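Local structure of NAD(P)-dependent oxidoreductase (Pseudomonas putida, 7A3W) at residues P175-L178 against A179-F183; G202-V205 against Q206-K209. The protein is an NADPH-dependent imine reductase that serves as a multifunctional biocatalyst for conjugate reduction and reductive amination. All blocks are in the same frame, centred on the assembly; numbering follows the deposited sequence.

Contact 1 of 2, residues P175-L178 against A179-F183; sequences PTYL and ALYAF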
ATOM      1  N   PRO B 175     -18.340  -3.365  -6.355  1.00 20.03           N
ATOM      2  CA  PRO B 175     -17.395  -2.373  -6.874  1.00 21.46           C
ATOM      3  C   PRO B 175     -16.411  -1.881  -5.811  1.00 19.06           C
ATOM      4  O   PRO B 175     -15.244  -1.705  -6.101  1.00 20.17           O
ATOM      5  CB  PRO B 175     -18.301  -1.265  -7.434  1.00 21.46           C
ATOM      6  CG  PRO B 175     -19.609  -1.986  -7.706  1.00 21.88           C
ATOM      7  CD  PRO B 175     -19.747  -2.957  -6.551  1.00 21.58           C
ATOM      8  N   THR B 176     -16.893  -1.687  -4.587  1.00 18.85           N
ATOM      9  CA  THR B 176     -16.064  -1.256  -3.444  1.00 18.53           C
ATOM     10  C   THR B 176     -15.044  -2.346  -3.115  1.00 17.24           C
ATOM     11  O   THR B 176     -13.859  -2.031  -2.965  1.00 15.13           O
ATOM     12  CB  THR B 176     -16.975  -0.884  -2.276  1.00 18.93           C
ATOM     13  OG1 THR B 176     -17.654   0.305  -2.692  1.00 20.54           O
ATOM     14  CG2 THR B 176     -16.240  -0.653  -0.971  1.00 18.96           C
ATOM     15  N   TYR B 177     -15.504  -3.586  -3.001  1.00 17.23           N
ATOM     16  CA  TYR B 177     -14.671  -4.792  -2.751  1.00 16.75           C
ATOM     17  C   TYR B 177     -13.571  -4.866  -3.798  1.00 16.78           C
ATOM     18  O   TYR B 177     -12.393  -4.991  -3.445  1.00 16.64           O
ATOM     19  CB  TYR B 177     -15.584  -6.019  -2.777  1.00 16.72           C
ATOM     20  CG  TYR B 177     -14.957  -7.382  -2.843  1.00 15.88           C
ATOM     21  CD1 TYR B 177     -14.492  -8.002  -1.692  1.00 17.26           C
ATOM     22  CD2 TYR B 177     -14.921  -8.106  -4.029  1.00 16.92           C
ATOM     23  CE1 TYR B 177     -13.989  -9.292  -1.708  1.00 17.28           C
ATOM     24  CE2 TYR B 177     -14.377  -9.385  -4.071  1.00 17.30           C
ATOM     25  CZ  TYR B 177     -13.938  -9.993  -2.899  1.00 16.50           C
ATOM     26  OH  TYR B 177     -13.436 -11.266  -2.882  1.00 16.63           O
ATOM     27  N   LEU B 178     -13.933  -4.744  -5.069  1.00 15.71           N
ATOM     28  CA  LEU B 178     -12.926  -4.863  -6.138  1.00 16.48           C
ATOM     29  C   LEU B 178     -11.959  -3.665  -6.116  1.00 15.38           C
ATOM     30  O   LEU B 178     -10.731  -3.873  -6.349  1.00 16.15           O
ATOM     31  CB  LEU B 178     -13.650  -5.008  -7.470  1.00 16.79           C
ATOM     32  CG  LEU B 178     -14.502  -6.265  -7.674  1.00 17.30           C
ATOM     33  CD1 LEU B 178     -15.179  -6.197  -9.044  1.00 17.28           C
ATOM     34  CD2 LEU B 178     -13.700  -7.547  -7.562  1.00 17.26           C
ATOM     35  N   ALA B 179     -12.440  -2.466  -5.788  1.00 14.37           N
ATOM     36  CA  ALA B 179     -11.612  -1.238  -5.710  1.00 15.36           C
ATOM     37  C   ALA B 179     -10.597  -1.392  -4.565  1.00 14.09           C
ATOM     38  O   ALA B 179      -9.420  -1.096  -4.754  1.00 13.40           O
ATOM     39  CB  ALA B 179     -12.485  -0.017  -5.529  1.00 15.53           C
ATOM     40  N   LEU B 180     -11.039  -1.866  -3.396  1.00 15.53           N
ATOM     41  CA  LEU B 180     -10.115  -2.095  -2.255  1.00 15.75           C
ATOM     42  C   LEU B 180      -9.058  -3.158  -2.585  1.00 14.95           C
ATOM     43  O   LEU B 180      -7.889  -2.984  -2.203  1.00 14.85           O
ATOM     44  CB  LEU B 180     -10.927  -2.469  -1.021  1.00 16.55           C
ATOM     45  CG  LEU B 180     -11.793  -1.343  -0.486  1.00 17.39           C
ATOM     46  CD1 LEU B 180     -12.832  -1.851   0.497  1.00 17.92           C
ATOM     47  CD2 LEU B 180     -10.939  -0.271   0.168  1.00 18.56           C
ATOM     48  N   TYR B 181      -9.396  -4.205  -3.336  1.00 15.21           N
ATOM     49  CA  TYR B 181      -8.417  -5.243  -3.720  1.00 16.01           C
ATOM     50  C   TYR B 181      -7.550  -4.753  -4.877  1.00 15.00           C
ATOM     51  O   TYR B 181      -6.405  -5.179  -4.942  1.00 14.89           O
ATOM     52  CB  TYR B 181      -9.117  -6.578  -3.959  1.00 15.81           C
ATOM     53  CG  TYR B 181      -9.237  -7.387  -2.689  1.00 16.35           C
ATOM     54  CD1 TYR B 181      -8.092  -7.818  -2.046  1.00 16.13           C
ATOM     55  CD2 TYR B 181     -10.469  -7.775  -2.175  1.00 17.46           C
ATOM     56  CE1 TYR B 181      -8.173  -8.543  -0.863  1.00 17.31           C
ATOM     57  CE2 TYR B 181     -10.561  -8.567  -1.040  1.00 16.83           C
ATOM     58  CZ  TYR B 181      -9.402  -8.966  -0.388  1.00 17.19           C
ATOM     59  OH  TYR B 181      -9.440  -9.761   0.728  1.00 17.81           O
ATOM     60  N   ALA B 182      -8.043  -3.829  -5.702  1.00 15.61           N
ATOM     61  CA  ALA B 182      -7.176  -3.186  -6.713  1.00 15.70           C
ATOM     62  C   ALA B 182      -6.049  -2.445  -5.979  1.00 16.03           C
ATOM     63  O   ALA B 182      -4.876  -2.619  -6.318  1.00 16.92           O
ATOM     64  CB  ALA B 182      -7.976  -2.280  -7.595  1.00 15.48           C
ATOM     65  N   PHE B 183      -6.403  -1.707  -4.924  1.00 15.39           N
ATOM     66  CA  PHE B 183      -5.454  -1.005  -4.052  1.00 14.99           C
ATOM     67  C   PHE B 183      -4.528  -2.032  -3.399  1.00 15.08           C
ATOM     68  O   PHE B 183      -3.312  -1.915  -3.478  1.00 13.48           O
ATOM     69  CB  PHE B 183      -6.239  -0.181  -3.030  1.00 15.99           C
ATOM     70  CG  PHE B 183      -5.439   0.322  -1.859  1.00 15.55           C
ATOM     71  CD1 PHE B 183      -4.143   0.782  -2.021  1.00 16.76           C
ATOM     72  CD2 PHE B 183      -5.961   0.274  -0.574  1.00 16.45           C
ATOM     73  CE1 PHE B 183      -3.395   1.228  -0.937  1.00 17.23           C
ATOM     74  CE2 PHE B 183      -5.226   0.735   0.503  1.00 16.94           C
ATOM     75  CZ  PHE B 183      -3.932   1.179   0.335  1.00 16.66           C
TER
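Tyr177 and Tyr181, one turn apart on helix 173-200, form an offset edge-to-face (T-shaped) pair beside the bound NADPH. Tyr181 turns the edge carrying CD2 and CE2 to one face of the Tyr177 ring, with the planes at 80° and the centroids 5.3 Å apart. The approach is off-centre: Tyr181 CE2 comes closest to Tyr177 CE1, at 3.6 Å. With CG anti to the backbone N (chi1 167°), the Tyr177 ring swings along the helix to meet its neighbour. Each phenol hydroxyl is fixed elsewhere, Tyr177 OH by Thr101 OG1 and Tyr181 OH by the backbone O of Ile126, so both rings are tied at the base and at the far end. Both tyrosines belong to the cofactor pocket, and Met127 packs against them. On another side of the helix Thr176 and Leu180 run alongside each other in the same direction, while Ala179 packs on Gly194 of the second subunit. Successive i to i+4 backbone bonds run through this part of the helix, from Ala179 N to Pro175 O through Ala182 N to Leu178 O. The methyl groups Thr176 CG2 and Leu180 CD1 meet at 3.9 Å.

Contact 2 of 2, residues G202-V205 against Q206-K209; sequences GVSV and QDFK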
ATOM      1  N   GLY B 202      21.711  -6.003  -1.026  1.00 22.68           N
ATOM      2  CA  GLY B 202      22.195  -6.779   0.129  1.00 23.23           C
ATOM      3  C   GLY B 202      21.387  -6.501   1.366  1.00 24.83           C
ATOM      4  O   GLY B 202      21.833  -6.900   2.461  1.00 23.29           O
ATOM      5  N   VAL B 203      20.208  -5.876   1.213  1.00 23.27           N
ATOM      6  CA  VAL B 203      19.288  -5.670   2.353  1.00 23.27           C
ATOM      7  C   VAL B 203      18.391  -6.906   2.410  1.00 23.67           C
ATOM      8  O   VAL B 203      17.662  -7.143   1.435  1.00 25.67           O
ATOM      9  CB  VAL B 203      18.484  -4.364   2.205  1.00 24.38           C
ATOM     10  CG1 VAL B 203      17.527  -4.177   3.369  1.00 23.77           C
ATOM     11  CG2 VAL B 203      19.414  -3.164   2.084  1.00 27.00           C
ATOM     12  N   SER B 204      18.447  -7.657   3.509  1.00 21.28           N
ATOM     13  CA  SER B 204      17.637  -8.888   3.679  1.00 21.56           C
ATOM     14  C   SER B 204      16.150  -8.518   3.676  1.00 21.91           C
ATOM     15  O   SER B 204      15.806  -7.406   4.092  1.00 20.10           O
ATOM     16  CB  SER B 204      17.973  -9.610   4.941  1.00 20.88           C
ATOM     17  OG  SER B 204      17.455  -8.893   6.029  1.00 22.42           O
ATOM     18  N   VAL B 205      15.307  -9.461   3.276  1.00 22.34           N
ATOM     19  CA  VAL B 205      13.841  -9.264   3.253  1.00 21.13           C
ATOM     20  C   VAL B 205      13.387  -8.994   4.691  1.00 21.25           C
ATOM     21  O   VAL B 205      12.498  -8.170   4.842  1.00 21.13           O
ATOM     22  CB  VAL B 205      13.103 -10.448   2.608  1.00 24.09           C
ATOM     23  CG1 VAL B 205      13.051 -11.662   3.527  1.00 25.56           C
ATOM     24  CG2 VAL B 205      11.705 -10.029   2.180  1.00 25.31           C
ATOM     25  N   GLN B 206      14.016  -9.596   5.705  1.00 21.57           N
ATOM     26  CA  GLN B 206      13.641  -9.317   7.117  1.00 23.26           C
ATOM     27  C   GLN B 206      13.995  -7.865   7.450  1.00 23.89           C
ATOM     28  O   GLN B 206      13.202  -7.215   8.175  1.00 23.81           O
ATOM     29  CB  GLN B 206      14.270 -10.280   8.125  1.00 25.10           C
ATOM     30  CG  GLN B 206      13.601 -11.652   8.182  1.00 28.97           C
ATOM     31  CD  GLN B 206      12.136 -11.628   8.570  1.00 30.88           C
ATOM     32  OE1 GLN B 206      11.259 -12.071   7.815  1.00 30.47           O
ATOM     33  NE2 GLN B 206      11.856 -11.134   9.768  1.00 30.88           N
ATOM     34  N   ASP B 207      15.125  -7.360   6.951  1.00 23.65           N
ATOM     35  CA  ASP B 207      15.536  -5.957   7.210  1.00 22.83           C
ATOM     36  C   ASP B 207      14.583  -5.021   6.448  1.00 21.30           C
ATOM     37  O   ASP B 207      14.183  -4.018   7.003  1.00 21.11           O
ATOM     38  CB  ASP B 207      17.008  -5.734   6.884  1.00 23.54           C
ATOM     39  CG  ASP B 207      17.959  -6.406   7.865  1.00 26.35           C
ATOM     40  OD1 ASP B 207      17.515  -6.750   9.018  1.00 27.25           O
ATOM     41  OD2 ASP B 207      19.121  -6.568   7.489  1.00 28.64           O
ATOM     42  N   PHE B 208      14.184  -5.358   5.226  1.00 21.93           N
ATOM     43  CA  PHE B 208      13.207  -4.530   4.468  1.00 20.78           C
ATOM     44  C   PHE B 208      11.834  -4.563   5.151  1.00 19.98           C
ATOM     45  O   PHE B 208      11.179  -3.523   5.229  1.00 20.82           O
ATOM     46  CB  PHE B 208      13.137  -4.990   3.017  1.00 20.66           C
ATOM     47  CG  PHE B 208      12.353  -4.043   2.154  1.00 19.96           C
ATOM     48  CD1 PHE B 208      12.888  -2.809   1.801  1.00 18.87           C
ATOM     49  CD2 PHE B 208      11.080  -4.378   1.719  1.00 18.44           C
ATOM     50  CE1 PHE B 208      12.169  -1.951   0.990  1.00 17.63           C
ATOM     51  CE2 PHE B 208      10.374  -3.508   0.913  1.00 18.20           C
ATOM     52  CZ  PHE B 208      10.913  -2.308   0.562  1.00 17.68           C
ATOM     53  N   LYS B 209      11.411  -5.720   5.670  1.00 20.29           N
ATOM     54  CA  LYS B 209      10.184  -5.840   6.512  1.00 20.99           C
ATOM     55  C   LYS B 209      10.269  -4.866   7.703  1.00 21.78           C
ATOM     56  O   LYS B 209       9.249  -4.224   8.035  1.00 19.69           O
ATOM     57  CB  LYS B 209      10.020  -7.279   7.013  1.00 21.56           C
ATOM     58  CG  LYS B 209       9.062  -7.471   8.193  1.00 24.24           C
ATOM     59  CD  LYS B 209       9.216  -8.837   8.840  1.00 25.32           C
ATOM     60  CE  LYS B 209       8.557  -8.930  10.199  1.00 29.38           C
ATOM     61  NZ  LYS B 209       8.983 -10.140  10.934  1.00 31.70           N
TER
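Phe208 N gives its hydrogen to Ser204 O at 2.8 Å, with an N-H...O angle of 159°, the first i to i+4 bond at the start of helix 205-232. Ser204 serves this opening turn twice, since its hydroxyl OG also accepts the backbone N-H of Asp207, at 2.9 Å from N to OG. A chi1 of 73° tucks OG back over the backbone and brings it to that amide, the capping bond of an N-cap serine. The Asp207 side chain folds back over the same hydroxyl: its CG is anti to the carbonyl carbon (chi1 -71°), and OD2 lies 3.2 Å from Ser204 OG. A carboxylate at the amino end of a helix probably also gains from the helix dipole. The next bond, Lys209 N to Val205 O, carries the i to i+4 pattern onward. Before the cap, Val203 lays CG1 against the following turn, 3.9 Å from Asp207 CB, and the two side chains cross at a slant. The Phe208 ring points away from the cap to meet Trp191 of helix 173-200 and Leu180 of the second subunit, whereas Lys209 runs out as a straight chain to a salt bridge with Asp228 of that subunit. Gly202, with positive phi, is the C-prime residue of the Schellman motif ending helix 173-200. The whole is thus a short connection between two consecutive helices, in which a Schellman ending and the serine N-cap of the next helix are separated by Val203 alone.

Overall arrangement
Contact 1 lies near the start of helix 173-200, deep in the assembly, and contact 2 follows that helix's far end, where the chain turns into helix 205-232. Their centres are 29 Å apart and their nearest atoms about 14 Å, so within one chain they do not touch. The dimer brings them together: Thr176 and Leu180 of one subunit pack on Val203 and Phe208 of the other, the 202-209 connection of each subunit thus packing on the Thr176 and Leu180 side of its partner's segment 175-183. Contact 1 borders the cofactor, the Tyr181 side chain being about 4 Å from NADPH, whereas the centre of contact 2 lies about 28 Å from the centre of the chain, at the surface.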